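PDB 6RXD: histidine acid phosphatase from Bifidobacterium longum subsp. infantis, which probably removes phosphate groups from inositol polyphosphates such as phytate and from 2,3-bisphosphoglycerate, as a zinc-binding member of the MINPP branch of histidine acid phosphatases. Local coordinates for residues 55-60 and 264-269; 71-76 and 248-253; 255-260 and 299-304. One frame throughout, in Å; residues are numbered along the deposited sequence.

Contact 1 of 3, residues 55-60 and 264-269; sequences YDALLM and WYNTTD
Leu-58 and Ala-57, neighbours in the first turn of helix 55-69, meet the 264-269 segment in two different ways. Leu-58 presents a single methyl, CD2, chiefly to main chain. It lies 3.5 Å from Tyr-265 C and equally far from Asn-266 N, against the peptide joining these two residues, with Trp-264 O at 3.7 Å from the same CD2. The leucine stem does not aim straight at its partner. CG stands beside the backbone N (chi1 -74°), and the branch beyond it closes the distance. Ala-57 does point across, and its CB comes to 3.3 Å from Asn-266 OD1, so the methyl abuts the oxygen corner of the amide. Asn-266 has CG anti to its backbone N (chi1 -168°), which carries the amide toward Ala-57 while its CB stays 4.0 Å from Leu-58 CD2. The amide is held at its nitrogen end, where ND2 donates to Tyr-53 O just ahead of the helix and, weakly, to Glu-293 O. Asn-266 is also the centre of an inverse gamma turn, closed by a weak bond from Thr-267 N to Tyr-265 O (2.8 Å), where the chain leaves the small antiparallel sheet of strands 264-265 and 297-298. The helix thus packs on the end of a two-stranded sheet, in a largely helical region remote from the main mixed sheet. Leu-58 also touches Ile-298 on the partner strand. Trp-264 starts out toward the helix, but the indole ends up turned away from 55-60, and NE1 bonds to Thr-65 OG1 later in the same helix.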
ATOM      1  N   TYR A  55       4.335  17.498   8.685  1.00 14.64           N
ATOM      2  CA  TYR A  55       3.271  17.367   9.681  1.00 10.64           C
ATOM      3  C   TYR A  55       3.837  17.596  11.076  1.00 12.97           C
ATOM      4  O   TYR A  55       3.229  18.274  11.917  1.00 13.49           O
ATOM      5  CB  TYR A  55       2.640  15.975   9.621  1.00 11.18           C
ATOM      6  CG  TYR A  55       1.868  15.690   8.343  1.00 12.66           C
ATOM      7  CD1 TYR A  55       1.015  16.639   7.795  1.00 21.52           C
ATOM      8  CD2 TYR A  55       2.015  14.475   7.681  1.00 15.54           C
ATOM      9  CE1 TYR A  55       0.308  16.375   6.627  1.00 21.76           C
ATOM     10  CE2 TYR A  55       1.319  14.201   6.511  1.00 18.06           C
ATOM     11  CZ  TYR A  55       0.469  15.156   5.991  1.00 22.22           C
ATOM     12  OH  TYR A  55      -0.231  14.882   4.832  1.00 24.79           O
ATOM     13  N   ASP A  56       5.003  17.009  11.325  1.00 12.85           N
ATOM     14  CA  ASP A  56       5.685  17.209  12.596  1.00 10.97           C
ATOM     15  C   ASP A  56       6.238  18.626  12.737  1.00 13.10           C
ATOM     16  O   ASP A  56       6.214  19.205  13.828  1.00 14.77           O
ATOM     17  CB  ASP A  56       6.791  16.151  12.813  1.00 12.81           C
ATOM     18  CG  ASP A  56       7.793  16.058  11.655  1.00 17.78           C
ATOM     19  OD1 ASP A  56       8.923  15.582  11.897  1.00 14.73           O
ATOM     20  OD2 ASP A  56       7.472  16.415  10.502  1.00 13.87           O
ATOM     21  N   ALA A  57       6.702  19.195  11.625  1.00 13.38           N
ATOM     22  CA  ALA A  57       7.201  20.566  11.635  1.00 11.39           C
ATOM     23  C   ALA A  57       6.084  21.543  11.984  1.00 13.90           C
ATOM     24  O   ALA A  57       6.223  22.379  12.884  1.00 13.49           O
ATOM     25  CB  ALA A  57       7.803  20.920  10.282  1.00 13.56           C
ATOM     26  N   LEU A  58       4.980  21.447  11.249  1.00 13.55           N
ATOM     27  CA  LEU A  58       3.905  22.422  11.399  1.00 11.92           C
ATOM     28  C   LEU A  58       3.290  22.372  12.788  1.00 12.57           C
ATOM     29  O   LEU A  58       2.956  23.414  13.368  1.00 12.86           O
ATOM     30  CB  LEU A  58       2.827  22.209  10.327  1.00 10.42           C
ATOM     31  CG  LEU A  58       3.201  22.662   8.913  1.00 13.42           C
ATOM     32  CD1 LEU A  58       2.217  22.116   7.896  1.00 16.41           C
ATOM     33  CD2 LEU A  58       3.233  24.178   8.861  1.00 13.10           C
ATOM     34  N   LEU A  59       3.128  21.164  13.331  1.00 11.48           N
ATOM     35  CA  LEU A  59       2.547  21.051  14.652  1.00  9.21           C
ATOM     36  C   LEU A  59       3.488  21.574  15.738  1.00 12.21           C
ATOM     37  O   LEU A  59       3.032  22.104  16.745  1.00 13.09           O
ATOM     38  CB  LEU A  59       2.075  19.625  14.935  1.00  9.07           C
ATOM     39  CG  LEU A  59       0.796  19.211  14.192  1.00 11.09           C
ATOM     40  CD1 LEU A  59       0.546  17.744  14.429  1.00 14.18           C
ATOM     41  CD2 LEU A  59      -0.416  20.030  14.665  1.00 13.00           C
ATOM     42  N   MET A  60       4.798  21.441  15.535  1.00 12.02           N
ATOM     43  CA  MET A  60       5.746  22.093  16.450  1.00 12.91           C
ATOM     44  C   MET A  60       5.711  23.617  16.345  1.00 11.21           C
ATOM     45  O   MET A  60       5.832  24.302  17.351  1.00 13.47           O
ATOM     46  CB  MET A  60       7.182  21.588  16.254  1.00 12.44           C
ATOM     47  CG  MET A  60       8.144  22.039  17.366  1.00 15.14           C
ATOM     48  SD  MET A  60       7.722  21.279  18.955  1.00 15.36           S
ATOM     49  CE  MET A  60       8.741  19.809  18.935  1.00 15.62           C
ATOM     50  N   TRP A 264       0.025  28.964  10.461  1.00 12.54           N
ATOM     51  CA  TRP A 264       1.420  28.530  10.527  1.00 12.89           C
ATOM     52  C   TRP A 264       1.907  27.999   9.208  1.00 18.02           C
ATOM     53  O   TRP A 264       1.215  27.213   8.563  1.00 16.12           O
ATOM     54  CB  TRP A 264       1.625  27.473  11.627  1.00 14.35           C
ATOM     55  CG  TRP A 264       1.347  28.030  12.973  1.00 15.16           C
ATOM     56  CD1 TRP A 264       2.193  28.769  13.746  1.00 14.92           C
ATOM     57  CD2 TRP A 264       0.125  27.912  13.708  1.00 12.60           C
ATOM     58  NE1 TRP A 264       1.573  29.124  14.920  1.00 17.11           N
ATOM     59  CE2 TRP A 264       0.302  28.603  14.926  1.00 16.14           C
ATOM     60  CE3 TRP A 264      -1.099  27.280  13.460  1.00 15.28           C
ATOM     61  CZ2 TRP A 264      -0.710  28.697  15.888  1.00 13.36           C
ATOM     62  CZ3 TRP A 264      -2.098  27.363  14.417  1.00 16.29           C
ATOM     63  CH2 TRP A 264      -1.896  28.064  15.621  1.00 13.52           C
ATOM     64  N   TYR A 265       3.096  28.444   8.808  1.00 16.17           N
ATOM     65  CA  TYR A 265       3.743  27.942   7.604  1.00 11.42           C
ATOM     66  C   TYR A 265       4.958  27.131   7.983  1.00 16.87           C
ATOM     67  O   TYR A 265       5.504  27.277   9.078  1.00 15.08           O
ATOM     68  CB  TYR A 265       4.170  29.101   6.690  1.00 11.82           C
ATOM     69  CG  TYR A 265       3.003  29.874   6.140  1.00 17.17           C
ATOM     70  CD1 TYR A 265       2.439  29.533   4.921  1.00 17.36           C
ATOM     71  CD2 TYR A 265       2.446  30.931   6.855  1.00 15.44           C
ATOM     72  CE1 TYR A 265       1.349  30.229   4.419  1.00 21.15           C
ATOM     73  CE2 TYR A 265       1.359  31.641   6.349  1.00 17.71           C
ATOM     74  CZ  TYR A 265       0.819  31.277   5.137  1.00 24.06           C
ATOM     75  OH  TYR A 265      -0.256  31.966   4.629  1.00 27.12           O
ATOM     76  N   ASN A 266       5.385  26.276   7.067  1.00 14.27           N
ATOM     77  CA  ASN A 266       6.510  25.388   7.320  1.00 12.10           C
ATOM     78  C   ASN A 266       7.850  26.098   7.111  1.00 17.94           C
ATOM     79  O   ASN A 266       8.616  25.774   6.201  1.00 14.17           O
ATOM     80  CB  ASN A 266       6.383  24.154   6.429  1.00 11.18           C
ATOM     81  CG  ASN A 266       7.343  23.055   6.818  1.00 16.66           C
ATOM     82  OD1 ASN A 266       8.015  23.141   7.852  1.00 17.59           O
ATOM     83  ND2 ASN A 266       7.423  22.012   5.991  1.00 16.79           N
ATOM     84  N   THR A 267       8.119  27.063   7.987  1.00 14.04           N
ATOM     85  CA  THR A 267       9.326  27.877   7.922  1.00 16.15           C
ATOM     86  C   THR A 267      10.002  27.893   9.289  1.00 14.02           C
ATOM     87  O   THR A 267       9.487  27.319  10.247  1.00 14.48           O
ATOM     88  CB  THR A 267       9.000  29.319   7.535  1.00 18.08           C
ATOM     89  OG1 THR A 267       8.168  29.904   8.549  1.00 14.62           O
ATOM     90  CG2 THR A 267       8.279  29.366   6.187  1.00 18.07           C
ATOM     91  N   THR A 268      11.141  28.578   9.379  1.00 14.78           N
ATOM     92  CA  THR A 268      11.923  28.609  10.609  1.00 14.33           C
ATOM     93  C   THR A 268      11.147  29.151  11.805  1.00 18.51           C
ATOM     94  O   THR A 268      11.334  28.676  12.924  1.00 22.15           O
ATOM     95  CB  THR A 268      13.218  29.451  10.444  1.00 16.83           C
ATOM     96  OG1 THR A 268      12.872  30.736   9.922  1.00 19.36           O
ATOM     97  CG2 THR A 268      14.186  28.780   9.485  1.00 18.16           C
ATOM     98  N   ASP A 269      10.279  30.132  11.578  1.00 15.62           N
ATOM     99  CA  ASP A 269       9.522  30.729  12.681  1.00 18.84           C
ATOM    100  C   ASP A 269       8.013  30.575  12.558  1.00 18.15           C
ATOM    101  O   ASP A 269       7.257  31.228  13.282  1.00 19.03           O
ATOM    102  CB  ASP A 269       9.870  32.213  12.855  1.00 18.39           C
ATOM    103  CG  ASP A 269       9.493  33.059  11.650  1.00 24.25           C
ATOM    104  OD1 ASP A 269       8.853  32.555  10.700  1.00 18.41           O
ATOM    105  OD2 ASP A 269       9.833  34.256  11.650  1.00 23.13           O
TER

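Contact 2 of 3, residues 71-76 and 248-253. With ZN (zinc ion), chain C.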
ATOM      1  N   GLY A  71      -1.678  28.911  25.272  1.00 16.43           N
ATOM      2  CA  GLY A  71      -2.737  28.205  24.566  1.00 15.32           C
ATOM      3  C   GLY A  71      -2.873  26.718  24.839  1.00 16.91           C
ATOM      4  O   GLY A  71      -3.735  26.066  24.251  1.00 14.65           O
ATOM      5  N   PHE A  72      -2.029  26.157  25.701  1.00 14.14           N
ATOM      6  CA  PHE A  72      -2.209  24.767  26.100  1.00 15.04           C
ATOM      7  C   PHE A  72      -3.136  24.690  27.306  1.00 16.36           C
ATOM      8  O   PHE A  72      -3.205  25.626  28.114  1.00 17.34           O
ATOM      9  CB  PHE A  72      -0.868  24.112  26.452  1.00 14.18           C
ATOM     10  CG  PHE A  72      -0.038  23.752  25.254  1.00 12.41           C
ATOM     11  CD1 PHE A  72      -0.383  22.668  24.455  1.00 13.44           C
ATOM     12  CD2 PHE A  72       1.067  24.516  24.900  1.00 16.69           C
ATOM     13  CE1 PHE A  72       0.379  22.333  23.342  1.00 15.19           C
ATOM     14  CE2 PHE A  72       1.830  24.185  23.789  1.00 15.94           C
ATOM     15  CZ  PHE A  72       1.490  23.091  23.011  1.00 14.70           C
ATOM     16  N   LYS A  73      -3.843  23.573  27.435  1.00 15.21           N
ATOM     17  CA  LYS A  73      -4.761  23.404  28.564  1.00 18.46           C
ATOM     18  C   LYS A  73      -4.062  23.271  29.916  1.00 22.64           C
ATOM     19  O   LYS A  73      -4.626  23.633  30.955  1.00 21.65           O
ATOM     20  CB  LYS A  73      -5.712  22.227  28.323  1.00 20.27           C
ATOM     21  CG  LYS A  73      -6.803  22.549  27.316  1.00 26.00           C
ATOM     22  CD  LYS A  73      -8.062  21.723  27.568  1.00 34.11           C
ATOM     23  CE  LYS A  73      -9.297  22.385  26.963  1.00 41.21           C
ATOM     24  NZ  LYS A  73     -10.393  21.388  26.764  1.00 43.78           N
ATOM     25  N   SER A  74      -2.830  22.769  29.902  1.00 16.59           N
ATOM     26  CA  SER A  74      -2.021  22.683  31.122  1.00 21.25           C
ATOM     27  C   SER A  74      -0.539  22.570  30.787  1.00 19.03           C
ATOM     28  O   SER A  74      -0.168  22.310  29.634  1.00 17.01           O
ATOM     29  CB  SER A  74      -2.437  21.486  31.984  1.00 19.73           C
ATOM     30  OG  SER A  74      -1.953  20.274  31.436  1.00 19.63           O
ATOM     31  N   GLU A  75       0.301  22.766  31.802  1.00 18.04           N
ATOM     32  CA  GLU A  75       1.746  22.625  31.658  1.00 19.98           C
ATOM     33  C   GLU A  75       2.128  21.194  31.327  1.00 19.34           C
ATOM     34  O   GLU A  75       3.017  20.954  30.507  1.00 19.65           O
ATOM     35  CB  GLU A  75       2.452  23.061  32.945  1.00 29.15           C
ATOM     36  CG  GLU A  75       2.510  24.561  33.135  1.00 38.42           C
ATOM     37  CD  GLU A  75       3.506  25.216  32.204  1.00 47.59           C
ATOM     38  OE1 GLU A  75       4.614  24.664  32.036  1.00 50.60           O
ATOM     39  OE2 GLU A  75       3.182  26.282  31.640  1.00 53.20           O
ATOM     40  N   ALA A  76       1.474  20.234  31.975  1.00 20.08           N
ATOM     41  CA  ALA A  76       1.729  18.830  31.665  1.00 19.74           C
ATOM     42  C   ALA A  76       1.332  18.484  30.231  1.00 18.20           C
ATOM     43  O   ALA A  76       2.035  17.746  29.552  1.00 15.46           O
ATOM     44  CB  ALA A  76       1.009  17.910  32.664  1.00 22.79           C
ATOM     45  N   ILE A 248      -5.926  19.298  23.879  1.00 14.24           N
ATOM     46  CA  ILE A 248      -4.585  19.848  23.995  1.00 15.54           C
ATOM     47  C   ILE A 248      -4.621  21.362  24.155  1.00 12.79           C
ATOM     48  O   ILE A 248      -3.923  21.928  24.999  1.00 15.90           O
ATOM     49  CB  ILE A 248      -3.769  19.492  22.733  1.00 15.99           C
ATOM     50  CG1 ILE A 248      -3.623  17.973  22.617  1.00 15.75           C
ATOM     51  CG2 ILE A 248      -2.401  20.166  22.755  1.00 14.17           C
ATOM     52  CD1 ILE A 248      -3.522  17.482  21.161  1.00 11.60           C
ATOM     53  N   PHE A 249      -5.447  22.023  23.349  1.00 13.24           N
ATOM     54  CA  PHE A 249      -5.415  23.477  23.262  1.00 12.79           C
ATOM     55  C   PHE A 249      -6.665  24.091  23.862  1.00 12.01           C
ATOM     56  O   PHE A 249      -7.738  23.478  23.841  1.00 15.20           O
ATOM     57  CB  PHE A 249      -5.311  23.926  21.800  1.00  9.85           C
ATOM     58  CG  PHE A 249      -4.076  23.431  21.094  1.00 11.06           C
ATOM     59  CD1 PHE A 249      -2.857  24.080  21.262  1.00 13.99           C
ATOM     60  CD2 PHE A 249      -4.136  22.314  20.265  1.00 14.70           C
ATOM     61  CE1 PHE A 249      -1.714  23.617  20.614  1.00 14.07           C
ATOM     62  CE2 PHE A 249      -2.999  21.842  19.606  1.00 14.28           C
ATOM     63  CZ  PHE A 249      -1.788  22.497  19.778  1.00 16.74           C
ATOM     64  N   THR A 250      -6.537  25.315  24.373  1.00 13.67           N
ATOM     65  CA  THR A 250      -7.688  26.002  24.966  1.00 14.59           C
ATOM     66  C   THR A 250      -8.699  26.444  23.924  1.00 18.71           C
ATOM     67  O   THR A 250      -8.370  26.612  22.754  1.00 18.08           O
ATOM     68  CB  THR A 250      -7.273  27.259  25.759  1.00 14.95           C
ATOM     69  OG1 THR A 250      -6.745  28.248  24.859  1.00 17.15           O
ATOM     70  CG2 THR A 250      -6.240  26.914  26.817  1.00 18.83           C
ATOM     71  N   GLU A 251      -9.934  26.653  24.368  1.00 19.82           N
ATOM     72  CA  GLU A 251     -10.988  27.156  23.493  1.00 16.77           C
ATOM     73  C   GLU A 251     -10.602  28.483  22.882  1.00 17.79           C
ATOM     74  O   GLU A 251     -10.814  28.728  21.693  1.00 21.01           O
ATOM     75  CB  GLU A 251     -12.275  27.337  24.295  1.00 18.29           C
ATOM     76  CG  GLU A 251     -12.889  26.050  24.781  1.00 20.41           C
ATOM     77  CD  GLU A 251     -13.341  25.151  23.655  1.00 27.71           C
ATOM     78  OE1 GLU A 251     -13.582  25.631  22.519  1.00 23.27           O
ATOM     79  OE2 GLU A 251     -13.458  23.947  23.928  1.00 26.21           O
ATOM     80  N   GLU A 252     -10.031  29.345  23.713  1.00 20.01           N
ATOM     81  CA  GLU A 252      -9.597  30.663  23.275  1.00 20.37           C
ATOM     82  C   GLU A 252      -8.527  30.577  22.182  1.00 20.60           C
ATOM     83  O   GLU A 252      -8.568  31.308  21.196  1.00 21.00           O
ATOM     84  CB  GLU A 252      -9.087  31.447  24.488  1.00 24.09           C
ATOM     85  CG  GLU A 252      -8.511  32.807  24.191  1.00 38.79           C
ATOM     86  CD  GLU A 252      -7.980  33.473  25.447  1.00 55.79           C
ATOM     87  OE1 GLU A 252      -7.078  32.894  26.092  1.00 60.74           O
ATOM     88  OE2 GLU A 252      -8.477  34.564  25.798  1.00 59.45           O
ATOM     89  N   PHE A 253      -7.575  29.668  22.343  1.00 16.64           N
ATOM     90  CA  PHE A 253      -6.540  29.494  21.330  1.00 14.34           C
ATOM     91  C   PHE A 253      -7.146  28.984  20.020  1.00 18.66           C
ATOM     92  O   PHE A 253      -6.864  29.507  18.939  1.00 17.80           O
ATOM     93  CB  PHE A 253      -5.485  28.519  21.854  1.00 14.45           C
ATOM     94  CG  PHE A 253      -4.274  28.388  20.970  1.00 17.98           C
ATOM     95  CD1 PHE A 253      -4.176  27.352  20.059  1.00 18.78           C
ATOM     96  CD2 PHE A 253      -3.223  29.292  21.071  1.00 20.51           C
ATOM     97  CE1 PHE A 253      -3.045  27.218  19.246  1.00 16.93           C
ATOM     98  CE2 PHE A 253      -2.101  29.172  20.268  1.00 17.92           C
ATOM     99  CZ  PHE A 253      -2.012  28.126  19.359  1.00 16.49           C
TER
HETATM  100 ZN    ZN C 601     -14.620  22.823  22.430  1.00 21.79          ZN
HETATM  101  O   HOH W   1     -12.695  22.622  25.914  1.00 35.19           O
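Phe-72 and Phe-249 face each other as a single antiparallel, non-hydrogen-bonded pair, flanked by the bonds Thr-250 N to Gly-71 O and Lys-73 N to Ile-248 O, each 2.9 Å between the named atoms. Both phenyl groups leave in the same direction and lie side by side. Their planes are 25° apart but slid so far that they barely overlap, with Phe-72 CE1 3.7 Å from Phe-249 CE1. Ile-248 CG2 serves both rings, sitting over the centre of one Phe-249 face and at the edge of Phe-72, 3.6 Å from its CE1. At Gly-71, Phe-253 CD2 comes within 3.7 Å of CA, and a beta carbon on this residue would run into that ring. Lys-73 stretches its chain past Phe-249 O, and NZ bonds to Ser-246 O and to a water. This water also bonds to Glu-251 OE2, the oxygen that binds zinc at 2.2 Å, so the lysine reaches the metal ligand only through this water. Thr-250 OG1 accepts from Phe-253 N at 3.0 Å, an N-cap that starts helix 251-258 one residue before Glu-251. The isolated beta bridge therefore leads directly into a capped helix whose first residue, together with His-242, holds the zinc ion.

Contact 3 of 3, residues 255-260 and 299-304; sequences AKLENG and KSEYDA
Glu-258 OE2 takes the backbone N-H of Glu-301 in a short, nearly straight bond (2.7 Å from N to OE2, 176° at the hydrogen) and a second, longer one from a water. That water in turn accepts from Tyr-302 N, so one carboxylate oxygen serves two N-H groups at the start of helix 301-317, directly and through solvent. The helix end would probably stabilise its negative charge. The two glutamate side chains cross at about a right angle, with Glu-258 CG 3.4 Å from Glu-301 CD, and like charges come close, OE2 of Glu-258 lying 3.9 Å from OE1 of Glu-301. Glu-301 OE2 bonds to His-242 ND1. An alanine in place of Glu-301 would probably leave His-242 ND1 without this acceptor and open a gap beside Glu-258 CG. Next to Glu-258 in the same helix, Leu-257, its CG anti to the backbone N (chi1 176°), packs CD2 at 3.6 Å from Ser-300 C. Ser-300 OG accepts from Asp-303 N at 3.1 Å. A Schellman-ended helix, closed by Gly-260, thus meets a serine N-cap next to a zinc site: Glu-301 binds zinc in another structure of this protein, though not here.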
ATOM      1  N   ALA A 255     -10.191  29.192  19.017  1.00 20.72           N
ATOM      2  CA  ALA A 255     -11.096  30.170  18.423  1.00 21.02           C
ATOM      3  C   ALA A 255     -10.334  31.168  17.554  1.00 23.26           C
ATOM      4  O   ALA A 255     -10.831  31.597  16.516  1.00 26.54           O
ATOM      5  CB  ALA A 255     -11.905  30.885  19.495  1.00 23.49           C
ATOM      6  N   LYS A 256      -9.131  31.546  17.983  1.00 22.35           N
ATOM      7  CA  LYS A 256      -8.288  32.409  17.160  1.00 19.20           C
ATOM      8  C   LYS A 256      -7.831  31.724  15.880  1.00 26.22           C
ATOM      9  O   LYS A 256      -7.660  32.372  14.849  1.00 24.16           O
ATOM     10  CB  LYS A 256      -7.082  32.926  17.945  1.00 18.97           C
ATOM     11  CG  LYS A 256      -7.451  33.865  19.089  1.00 23.94           C
ATOM     12  CD  LYS A 256      -6.216  34.528  19.676  1.00 32.55           C
ATOM     13  CE  LYS A 256      -6.525  35.172  21.022  1.00 45.74           C
ATOM     14  NZ  LYS A 256      -5.348  35.901  21.576  1.00 52.29           N
ATOM     15  N   LEU A 257      -7.616  30.413  15.947  1.00 23.03           N
ATOM     16  CA  LEU A 257      -7.263  29.658  14.754  1.00 23.46           C
ATOM     17  C   LEU A 257      -8.446  29.644  13.781  1.00 20.79           C
ATOM     18  O   LEU A 257      -8.282  29.927  12.600  1.00 25.67           O
ATOM     19  CB  LEU A 257      -6.848  28.229  15.115  1.00 19.96           C
ATOM     20  CG  LEU A 257      -6.557  27.315  13.919  1.00 22.19           C
ATOM     21  CD1 LEU A 257      -5.496  27.920  13.021  1.00 19.69           C
ATOM     22  CD2 LEU A 257      -6.135  25.930  14.385  1.00 20.79           C
ATOM     23  N   GLU A 258      -9.636  29.347  14.296  1.00 25.62           N
ATOM     24  CA  GLU A 258     -10.829  29.246  13.448  1.00 28.81           C
ATOM     25  C   GLU A 258     -11.271  30.547  12.774  1.00 37.63           C
ATOM     26  O   GLU A 258     -11.952  30.509  11.746  1.00 38.23           O
ATOM     27  CB  GLU A 258     -11.995  28.604  14.201  1.00 31.57           C
ATOM     28  CG  GLU A 258     -12.003  27.094  14.097  1.00 38.35           C
ATOM     29  CD  GLU A 258     -11.799  26.603  12.670  1.00 39.23           C
ATOM     30  OE1 GLU A 258     -12.756  26.676  11.870  1.00 48.94           O
ATOM     31  OE2 GLU A 258     -10.681  26.153  12.341  1.00 27.44           O
ATOM     32  N   ASN A 259     -10.885  31.692  13.331  1.00 33.58           N
ATOM     33  CA  ASN A 259     -11.209  32.958  12.674  1.00 40.14           C
ATOM     34  C   ASN A 259      -9.998  33.696  12.092  1.00 38.10           C
ATOM     35  O   ASN A 259     -10.032  34.914  11.898  1.00 36.97           O
ATOM     36  CB  ASN A 259     -12.076  33.859  13.561  1.00 48.97           C
ATOM     37  CG  ASN A 259     -11.438  34.158  14.893  1.00 52.92           C
ATOM     38  OD1 ASN A 259     -10.258  34.497  14.963  1.00 54.66           O
ATOM     39  ND2 ASN A 259     -12.220  34.044  15.965  1.00 61.11           N
ATOM     40  N   GLY A 260      -8.930  32.946  11.818  1.00 30.23           N
ATOM     41  CA  GLY A 260      -7.837  33.424  10.984  1.00 29.77           C
ATOM     42  C   GLY A 260      -6.775  34.287  11.631  1.00 29.48           C
ATOM     43  O   GLY A 260      -5.928  34.862  10.942  1.00 37.25           O
ATOM     44  N   LYS A 299      -4.024  26.324   8.645  1.00 13.48           N
ATOM     45  CA  LYS A 299      -4.812  27.554   8.721  0.51 18.27           C
ATOM     46  C   LYS A 299      -6.196  27.336   9.311  1.00 19.28           C
ATOM     47  O   LYS A 299      -7.009  28.253   9.373  1.00 18.44           O
ATOM     48  CB  LYS A 299      -4.905  28.259   7.361  0.51 20.78           C
ATOM     49  CG  LYS A 299      -5.787  27.569   6.345  0.51 22.60           C
ATOM     50  CD  LYS A 299      -4.954  26.758   5.374  0.51 35.61           C
ATOM     51  CE  LYS A 299      -5.825  26.025   4.364  0.51 36.80           C
ATOM     52  NZ  LYS A 299      -5.741  26.626   3.005  0.51 34.80           N
ATOM     53  N   SER A 300      -6.448  26.127   9.788  1.00 15.65           N
ATOM     54  CA  SER A 300      -7.732  25.828  10.384  1.00 13.86           C
ATOM     55  C   SER A 300      -7.588  24.675  11.339  1.00 12.35           C
ATOM     56  O   SER A 300      -6.576  23.966  11.308  1.00 14.49           O
ATOM     57  CB  SER A 300      -8.721  25.393   9.313  1.00 14.57           C
ATOM     58  OG  SER A 300      -8.275  24.188   8.726  1.00 17.10           O
ATOM     59  N   GLU A 301      -8.623  24.449  12.148  1.00 12.86           N
ATOM     60  CA  GLU A 301      -8.648  23.259  13.000  1.00 12.06           C
ATOM     61  C   GLU A 301      -8.580  21.967  12.195  1.00 12.48           C
ATOM     62  O   GLU A 301      -7.904  21.027  12.600  1.00 14.45           O
ATOM     63  CB  GLU A 301      -9.891  23.223  13.897  1.00 13.75           C
ATOM     64  CG  GLU A 301      -9.900  24.272  14.995  1.00 13.22           C
ATOM     65  CD  GLU A 301     -11.204  24.276  15.764  1.00 20.72           C
ATOM     66  OE1 GLU A 301     -12.244  23.899  15.183  1.00 25.50           O
ATOM     67  OE2 GLU A 301     -11.203  24.646  16.954  1.00 27.81           O
ATOM     68  N   TYR A 302      -9.296  21.910  11.073  1.00 12.77           N
ATOM     69  CA  TYR A 302      -9.192  20.762  10.185  1.00 14.69           C
ATOM     70  C   TYR A 302      -7.737  20.444   9.840  1.00 14.25           C
ATOM     71  O   TYR A 302      -7.321  19.297   9.946  1.00 14.51           O
ATOM     72  CB  TYR A 302     -10.020  20.957   8.903  1.00 14.35           C
ATOM     73  CG  TYR A 302      -9.836  19.863   7.863  1.00 16.40           C
ATOM     74  CD1 TYR A 302     -10.730  18.807   7.779  1.00 18.03           C
ATOM     75  CD2 TYR A 302      -8.763  19.885   6.977  1.00 18.98           C
ATOM     76  CE1 TYR A 302     -10.559  17.797   6.836  1.00 23.47           C
ATOM     77  CE2 TYR A 302      -8.583  18.886   6.035  1.00 24.38           C
ATOM     78  CZ  TYR A 302      -9.488  17.848   5.969  1.00 26.29           C
ATOM     79  OH  TYR A 302      -9.313  16.854   5.033  1.00 28.73           O
ATOM     80  N   ASP A 303      -6.969  21.449   9.422  1.00 12.74           N
ATOM     81  CA  ASP A 303      -5.571  21.227   9.069  1.00 11.30           C
ATOM     82  C   ASP A 303      -4.762  20.671  10.225  1.00 11.15           C
ATOM     83  O   ASP A 303      -3.985  19.727  10.043  1.00 12.90           O
ATOM     84  CB  ASP A 303      -4.909  22.540   8.637  1.00 13.27           C
ATOM     85  CG  ASP A 303      -5.408  23.042   7.306  1.00 22.06           C
ATOM     86  OD1 ASP A 303      -6.062  22.282   6.554  1.00 18.22           O
ATOM     87  OD2 ASP A 303      -5.115  24.215   7.010  1.00 17.06           O
ATOM     88  N   ALA A 304      -4.902  21.274  11.401  1.00 12.56           N
ATOM     89  CA  ALA A 304      -4.123  20.829  12.556  1.00 13.14           C
ATOM     90  C   ALA A 304      -4.507  19.417  12.983  1.00 11.89           C
ATOM     91  O   ALA A 304      -3.632  18.593  13.271  1.00 11.63           O
ATOM     92  CB  ALA A 304      -4.263  21.807  13.725  1.00 12.06           C
TER
HETATM   93  O   HOH W   2      -9.541  29.277   9.981  1.00 35.09           O
HETATM   94  O   HOH W   3     -11.682  23.522  10.703  1.00 18.71           O

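How the contacts relate
All three contacts lie on the same side of the chain's centre, far from the main mixed sheet, with centres 14 to 18 Å apart. Helix 251-258 is common to contacts 2 and 3, and strand 264-265 of contact 1 follows it. Along the chain contact 2 is nested within the loop closed by contact 1, contact 3 comes after contact 2, and contacts 1 and 3 interleave. Trp-264 of contact 1 joins them, packing CH2 at 3.7 Å from Phe-253 CZ of contact 2 and CZ3 at 3.7 Å from Leu-257 CD1 of contact 3. Contacts 2 and 3 border the zinc site, to which contact 2 gives Glu-251, while contact 1 packs beside them through Trp-264.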